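Tylactone synthase starter module and modules 1 & 2 (Streptomyces fradiae, PDB 2Z5L) contains the first ketoreductase of the tylosin polyketide synthase, a short-chain dehydrogenase/reductase that probably reduces a keto group of the growing chain and sets its chirality. Local coordinates at residues P117-D120 / A121-S125; W166-G169 / R170-L174; D352-S355 / P356-E360; T361-A365 / K366-A370; D412-A415 / E416-A420. All blocks are in the same frame, centred on the assembly; numbering follows the deposited sequence.

All five contacts are local, each joining side chains and backbone within one turn or so of helix; they follow one another along the chain, with none nested or crossed, and none closes a long loop. Contact 1 starts helix 119-135 and contact 2 lies within helix 160-175, both next to parallel strands of the N-terminal half. Contact 3 starts helix 356-376, contact 4 continues it, and contact 5 lies near the end of helix 402-419. The two halves meet where Arg123 of contact 1 pairs with Glu360 of contact 3, and where Phe168 of contact 2 packs on Leu354. Ala370 of contact 4 rests against Leu414 of contact 5.

Contact 1. Residues P117-D120 / A121-S125; sequences PSTD and AVRTS
Ser118 and Ala121 make the capping bond that starts this helix: Ser118 OG accepts from Ala121 N at 3.0 Å. Serine suits the N-cap because its short side chain can fold back over the first turn; chi1 of 78° sets OG between its own N and carbonyl carbon, close to the amide it receives. Ala121 CB also lies near, 3.5 Å from Ser118 OG. The backbone then takes over with the bond from Arg123 N to Thr119 O, 2.8 Å long. Asp120 O is gripped twice, by Thr124 N and by Thr124 OG1, which stands 2.7 Å away; the two donors come from opposite faces of the carbonyl plane, so this oxygen holds the threonine hydroxyl as well as its amide. Thr124 OG1 is also hydrogen-bonded with Gly85 N.

Charge pairing spans one turn. Asp120 OD1 meets Arg123 NH1 at 2.7 Å, a salt bridge in which the carboxylate and guanidinium planes are nearly perpendicular, 84° apart, so one oxygen and one nitrogen do the work instead of a flat two-pronged pair. Arg123 NH2 has its own salt bridge, to Glu360 on helix 356-376, and the guanidinium thus lies between two acids.

Van der Waals contact of a methyl with the guanidinium face completes the group. Thr119 CG2 sits over one face of the Arg123 guanidinium, displaced to its rim, with 3.3 Å from CG2 to CZ. Overall this is a serine N-cap opening helix 119-135 of the beta-alpha-beta unit that runs from strand 107-111 to strand 140-147, a Rossmann-type arrangement.

Contact 2. Residues W166-G169 / R170-L174; sequences WGFG and RVAAL
Ala172 N bonds to Phe168 O at 3.0 Å, one rung in the middle of helix 160-175, the helical part of a beta-alpha-beta unit between strands 140-147 and 180-186. Arg170 N bonds to Trp166 O at 3.2 Å. A water adds a link outside the regular ladder: it donates to Gly167 O and accepts from Arg170 NE at 2.8 Å, lying at the edge of the guanidinium and in its plane.

The arginine owes its place to a bend in its chain. With chi3 at -87° it folds back along the preceding turn, and the centre of its flat group settles over Trp166 O, 3.5 Å from that oxygen to CZ. The partial negative charge of a carbonyl oxygen would be expected to suit the positive charge lying over it. Arg170 NH2 lies 3.5 Å from Gly167 CA. The far end of this buried arginine is held by the backbone oxygen of Gly394, while Trp166 NE1 bonds to Thr146.

Packing forms the outer layer. Phe168 turns to Ile126 and Leu129 of helix 119-135, and the small Ala172 meets it only loosely, while also touching Leu129. On another flank, Arg170 NH1 sits at the edge of the indole, near its plane, 3.8 Å from Trp166 CE3.

Contact 3. Residues D352-S355 / P356-E360; sequences DTLS and PESFE
Pro356 follows directly on Ser355: Ser355 is the N-cap of helix 356-376 and Pro356 the first residue of the helix. Proline suits the first turn of a helix: it has no amide hydrogen to satisfy, and its ring already fixes phi near the helical value, here -58°.

Glu357 comes next, with its chain bent at chi2 (70°), which brings the carboxylate back over the start of the helix; Glu357 OE2 lies 3.7 Å from Ser355 CB. An acid at the N-terminal end of a helix is well placed, since its charge would be expected to interact favourably with the helix dipole.

Ser358 is the hub. Its OG donates to Ser355 O at 2.6 Å, bonding across three residues, from a direction tilted 16° from the carbonyl plane. The same hydroxyl touches Leu354 CD1 at 3.4 Å, so the small serine fits between polar cap and apolar leucine. Leu354 itself touches Ile126, Phe168 and Ala403.

Phe359 N then bonds to the same Ser355 O at 3.3 Å, giving that oxygen a second donor, the amide of the first full turn. The phenyl ring leads away from the cap and packs on Thr119 and Ile126 of helix 119-135 and on Ala403 and Ala406 of helix 402-419.

Glu360 forms a salt bridge through OE2 to Arg123 of helix 119-135, and it also borders this ring: the same OE2 lies at the edge of the Phe359 phenyl, in the ring plane.

Contact 4. Residues T361-A365 / K366-A370; sequences TVRGA and KVCGA
Arg363 lays its guanidinium over Val367 one turn ahead, with Val367 CB 3.8 Å from the plane and displaced to the rim. The touching is done by Val367 CG1, which comes within 3.3 Å of Arg363 NH2, while CG2 meets the arginine lower down, 3.5 Å from its CB. Chi1 of 67° puts CG of the arginine between its own N and carbonyl carbon, and a bend at chi3 then brings the guanidinium across the valine. A branched aliphatic residue gives an apolar surface under one face of the guanidinium.

Beneath them the helix widens. Cys368 N bonds to Arg363 O, five residues back, at 3.2 Å and with an N-H...O angle of 154°, the mark of a pi-type turn; the amide of Val367 makes only a weak bond to the same oxygen. Glycine suits the next position because a CB on Gly369 would run into Ala365 O; without one, Gly369 CA lies 3.5 Å from Ala365 O in a CA-H...O contact.

The widened turn also offers Lys366 O to His341, at the end of strand 338-341. Lys366 NZ bonds to Asn408 OD1, a link from helix 356-376 to helix 402-419. This part of helix 356-376 thus lies against helix 402-419, with Val367 on Ala407 and Ala370 on Leu411, and is tied to strand 338-341 through His341.

Contact 5. Residues D412-A415 / E416-A420; sequences DALA and ERRRA
Arg417 starts beside Ala413 and climbs back along its own helix. Its CB stands 3.5 Å from Ala413 O and its CG closer still, 3.3 Å from that oxygen, which already accepts Arg417 N in a nearly straight bond of 172°. The chain then bends at chi3 (-55°), folding the guanidinium back over the preceding turn. There CZ lies 3.8 Å from Leu414 CA, and that CA sits over one face of the planar group, offset to its rim. At the tip the two nitrogens part: NH1 comes to 3.3 Å from Ala413 CB, and NH2 to 3.8 Å from Leu414 CD1. The Leu414 and Arg417 side chains cross at about a right angle, and the short Ala413 side chain ends at NH1. NH1 itself is bonded to the backbone oxygen of Pro158, whereas NH2 has a long, weak ion pair with Glu371.

The neighbouring arginines use only their stems within the helix. Arg418 CG passes 3.3 Å from Leu414 O, whose bond from Arg418 N holds the turn; its guanidinium then bonds to Pro424 O and His374 and makes a cation-pi contact with Phe386. Arg419 runs out to Asn471 O, gripping the chain just before strand 474-477.

Leu414 packs its side chain on Ala370 and His374 of helix 356-376, while Ala415 is small enough to lie against Cys474. With one flank buried and arginines clasping the adjoining loops, these residues form the C-terminal part of helix 402-419, the helix of the beta-alpha-beta unit between strands 386-391 and 426-430 in the Rossmann fold of the ketoreductase.

Contact 1. Residues P117-D120 / A121-S125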
loop_
_atom_site.group_PDB
_atom_site.type_symbol
_atom_site.label_atom_id
_atom_site.label_comp_id
_atom_site.label_asym_id
_atom_site.label_seq_id
_atom_site.Cartn_x
_atom_site.Cartn_y
_atom_site.Cartn_z
ATOM N N PRO A 117 -11.673 -1.276 -12.294
ATOM C CA PRO A 117 -10.266 -0.852 -12.301
ATOM C C PRO A 117 -10.090 0.658 -12.420
ATOM O O PRO A 117 -9.775 1.166 -13.491
ATOM C CB PRO A 117 -9.690 -1.568 -13.524
ATOM C CG PRO A 117 -10.583 -2.748 -13.694
ATOM C CD PRO A 117 -11.946 -2.173 -13.431
ATOM N N SER A 118 -10.287 1.381 -11.330
ATOM C CA SER A 118 -10.118 2.822 -11.381
ATOM C C SER A 118 -9.945 3.351 -9.976
ATOM O O SER A 118 -10.438 2.760 -9.014
ATOM C CB SER A 118 -11.340 3.483 -12.015
ATOM O OG SER A 118 -12.407 3.553 -11.082
ATOM N N THR A 119 -9.246 4.471 -9.866
ATOM C CA THR A 119 -9.023 5.086 -8.573
ATOM C C THR A 119 -10.348 5.619 -8.055
ATOM O O THR A 119 -10.576 5.684 -6.850
ATOM C CB THR A 119 -8.019 6.231 -8.669
ATOM O OG1 THR A 119 -6.785 5.736 -9.199
ATOM C CG2 THR A 119 -7.766 6.808 -7.291
ATOM N N ASP A 120 -11.225 6.000 -8.975
ATOM C CA ASP A 120 -12.535 6.504 -8.597
ATOM C C ASP A 120 -13.249 5.432 -7.792
ATOM O O ASP A 120 -14.001 5.729 -6.866
ATOM C CB ASP A 120 -13.353 6.837 -9.842
ATOM C CG ASP A 120 -13.297 8.298 -10.195
ATOM O OD1 ASP A 120 -12.216 8.906 -10.004
ATOM O OD2 ASP A 120 -14.331 8.834 -10.672
ATOM N N ALA A 121 -13.012 4.182 -8.169
ATOM C CA ALA A 121 -13.621 3.050 -7.489
ATOM C C ALA A 121 -13.127 3.014 -6.051
ATOM O O ALA A 121 -13.899 2.748 -5.140
ATOM C CB ALA A 121 -13.262 1.748 -8.210
ATOM N N VAL A 122 -11.828 3.244 -5.870
ATOM C CA VAL A 122 -11.223 3.265 -4.541
ATOM C C VAL A 122 -11.828 4.403 -3.733
ATOM O O VAL A 122 -12.158 4.249 -2.555
ATOM C CB VAL A 122 -9.717 3.465 -4.622
ATOM C CG1 VAL A 122 -9.095 3.329 -3.222
ATOM C CG2 VAL A 122 -9.128 2.433 -5.559
ATOM N N ARG A 123 -11.975 5.553 -4.381
ATOM C CA ARG A 123 -12.552 6.706 -3.719
ATOM C C ARG A 123 -13.979 6.393 -3.282
ATOM O O ARG A 123 -14.341 6.641 -2.130
ATOM C CB ARG A 123 -12.534 7.923 -4.647
ATOM C CG ARG A 123 -11.133 8.367 -5.061
ATOM C CD ARG A 123 -11.200 9.681 -5.822
ATOM N NE ARG A 123 -9.898 10.093 -6.336
ATOM C CZ ARG A 123 -9.390 9.692 -7.497
ATOM N NH1 ARG A 123 -10.077 8.868 -8.281
ATOM N NH2 ARG A 123 -8.191 10.110 -7.873
ATOM N N THR A 124 -14.767 5.817 -4.190
ATOM C CA THR A 124 -16.151 5.476 -3.895
ATOM C C THR A 124 -16.255 4.352 -2.872
ATOM O O THR A 124 -17.240 4.278 -2.146
ATOM C CB THR A 124 -16.924 5.040 -5.152
ATOM O OG1 THR A 124 -16.664 5.952 -6.230
ATOM C CG2 THR A 124 -18.423 5.051 -4.861
ATOM N N SER A 125 -15.244 3.482 -2.829
ATOM C CA SER A 125 -15.224 2.369 -1.890
ATOM C C SER A 125 -14.996 2.926 -0.491
ATOM O O SER A 125 -15.641 2.505 0.477
ATOM C CB SER A 125 -14.111 1.368 -2.249
ATOM O OG SER A 125 -14.417 0.667 -3.447
#

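Contact 2. Residues W166-G169 / R170-L174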
loop_
_atom_site.group_PDB
_atom_site.type_symbol
_atom_site.label_atom_id
_atom_site.label_comp_id
_atom_site.label_asym_id
_atom_site.label_seq_id
_atom_site.Cartn_x
_atom_site.Cartn_y
_atom_site.Cartn_z
ATOM N N TRP A 166 -6.865 -2.909 -1.037
ATOM C CA TRP A 166 -6.385 -3.827 -0.012
ATOM C C TRP A 166 -5.600 -3.019 1.003
ATOM O O TRP A 166 -5.711 -3.253 2.205
ATOM C CB TRP A 166 -5.523 -4.922 -0.628
ATOM C CG TRP A 166 -6.344 -6.032 -1.199
ATOM C CD1 TRP A 166 -7.213 -5.966 -2.262
ATOM C CD2 TRP A 166 -6.397 -7.376 -0.721
ATOM N NE1 TRP A 166 -7.801 -7.190 -2.470
ATOM C CE2 TRP A 166 -7.320 -8.073 -1.537
ATOM C CE3 TRP A 166 -5.757 -8.063 0.322
ATOM C CZ2 TRP A 166 -7.616 -9.420 -1.343
ATOM C CZ3 TRP A 166 -6.053 -9.406 0.515
ATOM C CH2 TRP A 166 -6.977 -10.070 -0.317
ATOM N N GLY A 167 -4.836 -2.039 0.512
ATOM C CA GLY A 167 -4.066 -1.203 1.407
ATOM C C GLY A 167 -4.975 -0.481 2.380
ATOM O O GLY A 167 -4.764 -0.508 3.590
ATOM N N PHE A 168 -6.004 0.157 1.843
ATOM C CA PHE A 168 -6.965 0.890 2.651
ATOM C C PHE A 168 -7.763 -0.045 3.543
ATOM O O PHE A 168 -8.097 0.293 4.682
ATOM C CB PHE A 168 -7.947 1.617 1.745
ATOM C CG PHE A 168 -9.059 2.270 2.484
ATOM C CD1 PHE A 168 -8.843 3.467 3.163
ATOM C CD2 PHE A 168 -10.309 1.677 2.546
ATOM C CE1 PHE A 168 -9.853 4.067 3.896
ATOM C CE2 PHE A 168 -11.324 2.268 3.275
ATOM C CZ PHE A 168 -11.099 3.471 3.958
ATOM N N GLY A 169 -8.097 -1.207 2.990
ATOM C CA GLY A 169 -8.882 -2.190 3.719
ATOM C C GLY A 169 -8.277 -2.567 5.061
ATOM O O GLY A 169 -8.999 -2.709 6.048
ATOM N N ARG A 170 -6.956 -2.744 5.086
ATOM C CA ARG A 170 -6.224 -3.109 6.301
ATOM C C ARG A 170 -6.254 -2.004 7.354
ATOM O O ARG A 170 -6.167 -2.268 8.563
ATOM C CB ARG A 170 -4.775 -3.477 5.950
ATOM C CG ARG A 170 -4.688 -4.673 4.996
ATOM C CD ARG A 170 -3.253 -5.092 4.741
ATOM N NE ARG A 170 -2.626 -4.356 3.644
ATOM C CZ ARG A 170 -2.558 -4.802 2.395
ATOM N NH1 ARG A 170 -3.078 -5.990 2.080
ATOM N NH2 ARG A 170 -1.974 -4.064 1.465
ATOM N N VAL A 171 -6.367 -0.766 6.898
ATOM C CA VAL A 171 -6.437 0.362 7.805
ATOM C C VAL A 171 -7.835 0.353 8.406
ATOM O O VAL A 171 -8.012 0.630 9.598
ATOM C CB VAL A 171 -6.208 1.705 7.060
ATOM C CG1 VAL A 171 -6.506 2.877 7.992
ATOM C CG2 VAL A 171 -4.778 1.776 6.569
ATOM N N ALA A 172 -8.829 0.021 7.583
ATOM C CA ALA A 172 -10.218 -0.029 8.054
ATOM C C ALA A 172 -10.402 -1.063 9.168
ATOM O O ALA A 172 -11.125 -0.817 10.130
ATOM C CB ALA A 172 -11.151 -0.354 6.891
ATOM N N ALA A 173 -9.737 -2.208 9.035
ATOM C CA ALA A 173 -9.827 -3.267 10.031
ATOM C C ALA A 173 -9.423 -2.778 11.421
ATOM O O ALA A 173 -10.060 -3.114 12.424
ATOM C CB ALA A 173 -8.944 -4.447 9.620
ATOM N N LEU A 174 -8.371 -1.967 11.462
ATOM C CA LEU A 174 -7.832 -1.427 12.707
ATOM C C LEU A 174 -8.587 -0.225 13.252
ATOM O O LEU A 174 -8.658 -0.010 14.469
ATOM C CB LEU A 174 -6.362 -1.048 12.503
ATOM C CG LEU A 174 -5.408 -2.173 12.086
ATOM C CD1 LEU A 174 -4.205 -1.582 11.373
ATOM C CD2 LEU A 174 -4.990 -2.980 13.301
HETATM O O HOH W 1 -2.111 -1.706 4.362
#

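Contact 3. Residues D352-S355 / P356-E360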
loop_
_atom_site.group_PDB
_atom_site.type_symbol
_atom_site.label_atom_id
_atom_site.label_comp_id
_atom_site.label_asym_id
_atom_site.label_seq_id
_atom_site.Cartn_x
_atom_site.Cartn_y
_atom_site.Cartn_z
ATOM N N ASP A 352 -13.142 8.490 9.279
ATOM C CA ASP A 352 -14.305 9.346 9.481
ATOM C C ASP A 352 -14.045 10.772 9.023
ATOM O O ASP A 352 -14.979 11.499 8.692
ATOM C CB ASP A 352 -14.727 9.371 10.958
ATOM C CG ASP A 352 -15.875 10.335 11.217
ATOM O OD1 ASP A 352 -16.971 10.125 10.652
ATOM O OD2 ASP A 352 -15.681 11.309 11.976
ATOM N N THR A 353 -12.776 11.166 8.998
ATOM C CA THR A 353 -12.422 12.520 8.591
ATOM C C THR A 353 -11.612 12.557 7.301
ATOM O O THR A 353 -11.094 13.605 6.937
ATOM C CB THR A 353 -11.606 13.233 9.681
ATOM O OG1 THR A 353 -10.313 12.625 9.790
ATOM C CG2 THR A 353 -12.318 13.128 11.019
ATOM N N LEU A 354 -11.492 11.419 6.621
ATOM C CA LEU A 354 -10.731 11.355 5.377
ATOM C C LEU A 354 -11.508 12.031 4.248
ATOM O O LEU A 354 -12.478 11.477 3.724
ATOM C CB LEU A 354 -10.434 9.891 5.026
ATOM C CG LEU A 354 -9.576 9.547 3.786
ATOM C CD1 LEU A 354 -8.264 10.247 3.854
ATOM C CD2 LEU A 354 -9.357 8.043 3.721
ATOM N N SER A 355 -11.084 13.240 3.889
ATOM C CA SER A 355 -11.741 13.985 2.824
ATOM C C SER A 355 -11.170 13.602 1.455
ATOM O O SER A 355 -10.014 13.182 1.342
ATOM C CB SER A 355 -11.564 15.486 3.053
ATOM O OG SER A 355 -10.193 15.823 3.026
ATOM N N PRO A 356 -11.978 13.743 0.392
ATOM C CA PRO A 356 -11.460 13.384 -0.934
ATOM C C PRO A 356 -10.198 14.165 -1.315
ATOM O O PRO A 356 -9.289 13.617 -1.943
ATOM C CB PRO A 356 -12.655 13.644 -1.869
ATOM C CG PRO A 356 -13.538 14.595 -1.109
ATOM C CD PRO A 356 -13.390 14.171 0.332
ATOM N N GLU A 357 -10.138 15.438 -0.927
ATOM C CA GLU A 357 -8.968 16.266 -1.217
ATOM C C GLU A 357 -7.708 15.692 -0.573
ATOM O O GLU A 357 -6.657 15.635 -1.204
ATOM C CB GLU A 357 -9.175 17.700 -0.703
ATOM C CG GLU A 357 -10.267 18.504 -1.429
ATOM C CD GLU A 357 -11.685 18.000 -1.145
ATOM O OE1 GLU A 357 -12.629 18.464 -1.832
ATOM O OE2 GLU A 357 -11.854 17.152 -0.237
ATOM N N SER A 358 -7.813 15.276 0.692
ATOM C CA SER A 358 -6.646 14.729 1.395
ATOM C C SER A 358 -6.103 13.464 0.722
ATOM O O SER A 358 -4.891 13.249 0.661
ATOM C CB SER A 358 -6.982 14.442 2.870
ATOM O OG SER A 358 -8.020 13.481 3.007
ATOM N N PHE A 359 -7.013 12.638 0.210
ATOM C CA PHE A 359 -6.628 11.398 -0.460
ATOM C C PHE A 359 -5.824 11.709 -1.721
ATOM O O PHE A 359 -4.910 10.971 -2.099
ATOM C CB PHE A 359 -7.872 10.565 -0.809
ATOM C CG PHE A 359 -7.560 9.248 -1.472
ATOM C CD1 PHE A 359 -7.439 9.151 -2.859
ATOM C CD2 PHE A 359 -7.388 8.103 -0.711
ATOM C CE1 PHE A 359 -7.146 7.917 -3.478
ATOM C CE2 PHE A 359 -7.098 6.868 -1.313
ATOM C CZ PHE A 359 -6.976 6.780 -2.701
ATOM N N GLU A 360 -6.165 12.811 -2.374
ATOM C CA GLU A 360 -5.453 13.197 -3.581
ATOM C C GLU A 360 -4.125 13.813 -3.240
ATOM O O GLU A 360 -3.116 13.563 -3.890
ATOM C CB GLU A 360 -6.283 14.183 -4.404
ATOM C CG GLU A 360 -7.392 13.521 -5.182
ATOM C CD GLU A 360 -6.857 12.425 -6.095
ATOM O OE1 GLU A 360 -6.060 12.730 -7.021
ATOM O OE2 GLU A 360 -7.224 11.252 -5.867
#

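Contact 4. Residues T361-A365 / K366-A370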
loop_
_atom_site.group_PDB
_atom_site.type_symbol
_atom_site.label_atom_id
_atom_site.label_comp_id
_atom_site.label_asym_id
_atom_site.label_seq_id
_atom_site.Cartn_x
_atom_site.Cartn_y
_atom_site.Cartn_z
ATOM N N THR A 361 -4.129 14.638 -2.208
ATOM C CA THR A 361 -2.907 15.302 -1.792
ATOM C C THR A 361 -1.865 14.263 -1.405
ATOM O O THR A 361 -0.675 14.416 -1.689
ATOM C CB THR A 361 -3.205 16.233 -0.616
ATOM O OG1 THR A 361 -4.062 17.294 -1.064
ATOM C CG2 THR A 361 -1.926 16.810 -0.056
ATOM N N VAL A 362 -2.325 13.178 -0.792
ATOM C CA VAL A 362 -1.413 12.134 -0.359
ATOM C C VAL A 362 -0.865 11.288 -1.494
ATOM O O VAL A 362 0.323 10.934 -1.501
ATOM C CB VAL A 362 -2.084 11.237 0.695
ATOM C CG1 VAL A 362 -1.186 10.031 1.036
ATOM C CG2 VAL A 362 -2.338 12.060 1.937
ATOM N N ARG A 363 -1.710 10.956 -2.465
ATOM C CA ARG A 363 -1.216 10.134 -3.569
ATOM C C ARG A 363 -0.479 10.921 -4.643
ATOM O O ARG A 363 0.379 10.375 -5.334
ATOM C CB ARG A 363 -2.352 9.321 -4.195
ATOM C CG ARG A 363 -3.396 10.112 -4.915
ATOM C CD ARG A 363 -4.596 9.217 -5.147
ATOM N NE ARG A 363 -4.199 7.989 -5.833
ATOM C CZ ARG A 363 -3.976 7.913 -7.141
ATOM N NH1 ARG A 363 -4.124 8.997 -7.889
ATOM N NH2 ARG A 363 -3.598 6.766 -7.700
ATOM N N GLY A 364 -0.787 12.210 -4.762
ATOM C CA GLY A 364 -0.130 13.032 -5.768
ATOM C C GLY A 364 1.365 12.804 -5.927
ATOM O O GLY A 364 1.830 12.277 -6.953
ATOM N N ALA A 365 2.135 13.194 -4.917
ATOM C CA ALA A 365 3.593 13.041 -4.981
ATOM C C ALA A 365 4.061 11.594 -4.998
ATOM O O ALA A 365 5.002 11.228 -5.719
ATOM C CB ALA A 365 4.246 13.764 -3.804
ATOM N N LYS A 366 3.401 10.772 -4.194
ATOM C CA LYS A 366 3.763 9.369 -4.097
ATOM C C LYS A 366 3.364 8.565 -5.337
ATOM O O LYS A 366 4.216 8.199 -6.157
ATOM C CB LYS A 366 3.135 8.784 -2.830
ATOM C CG LYS A 366 3.639 7.418 -2.434
ATOM C CD LYS A 366 3.559 7.302 -0.929
ATOM C CE LYS A 366 4.785 7.909 -0.275
ATOM N NZ LYS A 366 5.923 6.975 -0.322
ATOM N N VAL A 367 2.072 8.315 -5.496
ATOM C CA VAL A 367 1.603 7.525 -6.628
ATOM C C VAL A 367 1.883 8.147 -7.996
ATOM O O VAL A 367 2.537 7.533 -8.840
ATOM C CB VAL A 367 0.102 7.248 -6.525
ATOM C CG1 VAL A 367 -0.300 6.236 -7.582
ATOM C CG2 VAL A 367 -0.233 6.740 -5.148
ATOM N N CYS A 368 1.369 9.352 -8.220
ATOM C CA CYS A 368 1.572 10.036 -9.490
ATOM C C CYS A 368 3.058 10.144 -9.849
ATOM O O CYS A 368 3.442 9.948 -11.005
ATOM C CB CYS A 368 0.934 11.433 -9.452
ATOM S SG CYS A 368 -0.894 11.425 -9.328
ATOM N N GLY A 369 3.891 10.446 -8.860
ATOM C CA GLY A 369 5.318 10.571 -9.106
ATOM C C GLY A 369 5.965 9.314 -9.666
ATOM O O GLY A 369 6.665 9.359 -10.685
ATOM N N ALA A 370 5.729 8.191 -8.994
ATOM C CA ALA A 370 6.286 6.908 -9.396
ATOM C C ALA A 370 5.738 6.440 -10.741
ATOM O O ALA A 370 6.454 5.830 -11.542
ATOM C CB ALA A 370 5.986 5.863 -8.331
#

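Contact 5. Residues D412-A415 / E416-A420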
loop_
_atom_site.group_PDB
_atom_site.type_symbol
_atom_site.label_atom_id
_atom_site.label_comp_id
_atom_site.label_asym_id
_atom_site.label_seq_id
_atom_site.Cartn_x
_atom_site.Cartn_y
_atom_site.Cartn_z
ATOM N N ASP A 412 4.005 -0.547 -4.463
ATOM C CA ASP A 412 4.388 -1.959 -4.480
ATOM C C ASP A 412 3.887 -2.692 -5.730
ATOM O O ASP A 412 4.652 -3.419 -6.375
ATOM C CB ASP A 412 3.879 -2.670 -3.216
ATOM C CG ASP A 412 4.331 -1.979 -1.926
ATOM O OD1 ASP A 412 5.326 -1.219 -1.955
ATOM O OD2 ASP A 412 3.704 -2.208 -0.876
ATOM N N ALA A 413 2.619 -2.493 -6.083
ATOM C CA ALA A 413 2.047 -3.157 -7.255
ATOM C C ALA A 413 2.803 -2.762 -8.522
ATOM O O ALA A 413 3.018 -3.587 -9.411
ATOM C CB ALA A 413 0.563 -2.802 -7.392
ATOM N N LEU A 414 3.181 -1.487 -8.599
ATOM C CA LEU A 414 3.920 -0.965 -9.734
ATOM C C LEU A 414 5.254 -1.696 -9.838
ATOM O O LEU A 414 5.716 -2.005 -10.939
ATOM C CB LEU A 414 4.159 0.537 -9.575
ATOM C CG LEU A 414 5.079 1.201 -10.614
ATOM C CD1 LEU A 414 4.420 1.203 -11.984
ATOM C CD2 LEU A 414 5.380 2.640 -10.182
ATOM N N ALA A 415 5.859 -1.989 -8.692
ATOM C CA ALA A 415 7.129 -2.699 -8.669
ATOM C C ALA A 415 6.921 -4.073 -9.293
ATOM O O ALA A 415 7.652 -4.472 -10.203
ATOM C CB ALA A 415 7.625 -2.845 -7.229
ATOM N N GLU A 416 5.906 -4.784 -8.799
ATOM C CA GLU A 416 5.570 -6.121 -9.293
ATOM C C GLU A 416 5.290 -6.100 -10.788
ATOM O O GLU A 416 5.851 -6.895 -11.539
ATOM C CB GLU A 416 4.343 -6.692 -8.559
ATOM C CG GLU A 416 4.509 -6.793 -7.049
ATOM C CD GLU A 416 3.491 -7.722 -6.392
ATOM O OE1 GLU A 416 3.563 -8.948 -6.610
ATOM O OE2 GLU A 416 2.619 -7.230 -5.653
ATOM N N ARG A 417 4.425 -5.191 -11.220
ATOM C CA ARG A 417 4.112 -5.122 -12.630
ATOM C C ARG A 417 5.336 -4.818 -13.485
ATOM O O ARG A 417 5.462 -5.328 -14.603
ATOM C CB ARG A 417 3.022 -4.087 -12.897
ATOM C CG ARG A 417 1.671 -4.463 -12.304
ATOM C CD ARG A 417 0.571 -3.631 -12.923
ATOM N NE ARG A 417 0.827 -2.195 -12.807
ATOM C CZ ARG A 417 0.657 -1.491 -11.687
ATOM N NH1 ARG A 417 0.229 -2.090 -10.584
ATOM N NH2 ARG A 417 0.893 -0.187 -11.672
ATOM N N ARG A 418 6.238 -3.993 -12.966
ATOM C CA ARG A 418 7.449 -3.629 -13.712
ATOM C C ARG A 418 8.389 -4.803 -13.941
ATOM O O ARG A 418 8.781 -5.082 -15.071
ATOM C CB ARG A 418 8.228 -2.521 -12.989
ATOM C CG ARG A 418 7.771 -1.114 -13.306
ATOM C CD ARG A 418 8.651 -0.090 -12.598
ATOM N NE ARG A 418 10.023 -0.073 -13.107
ATOM C CZ ARG A 418 10.407 0.555 -14.215
ATOM N NH1 ARG A 418 9.525 1.224 -14.943
ATOM N NH2 ARG A 418 11.680 0.517 -14.597
ATOM N N ARG A 419 8.751 -5.473 -12.856
ATOM C CA ARG A 419 9.658 -6.597 -12.933
ATOM C C ARG A 419 9.109 -7.684 -13.845
ATOM O O ARG A 419 9.773 -8.089 -14.795
ATOM C CB ARG A 419 9.922 -7.133 -11.529
ATOM C CG ARG A 419 10.751 -6.182 -10.677
ATOM C CD ARG A 419 12.217 -6.221 -11.083
ATOM N NE ARG A 419 12.848 -7.447 -10.594
ATOM C CZ ARG A 419 13.314 -7.608 -9.362
ATOM N NH1 ARG A 419 13.239 -6.616 -8.482
ATOM N NH2 ARG A 419 13.815 -8.780 -8.997
ATOM N N ALA A 420 7.890 -8.138 -13.572
ATOM C CA ALA A 420 7.275 -9.179 -14.384
ATOM C C ALA A 420 7.186 -8.766 -15.849
ATOM O O ALA A 420 6.864 -9.578 -16.718
ATOM C CB ALA A 420 5.889 -9.517 -13.840
#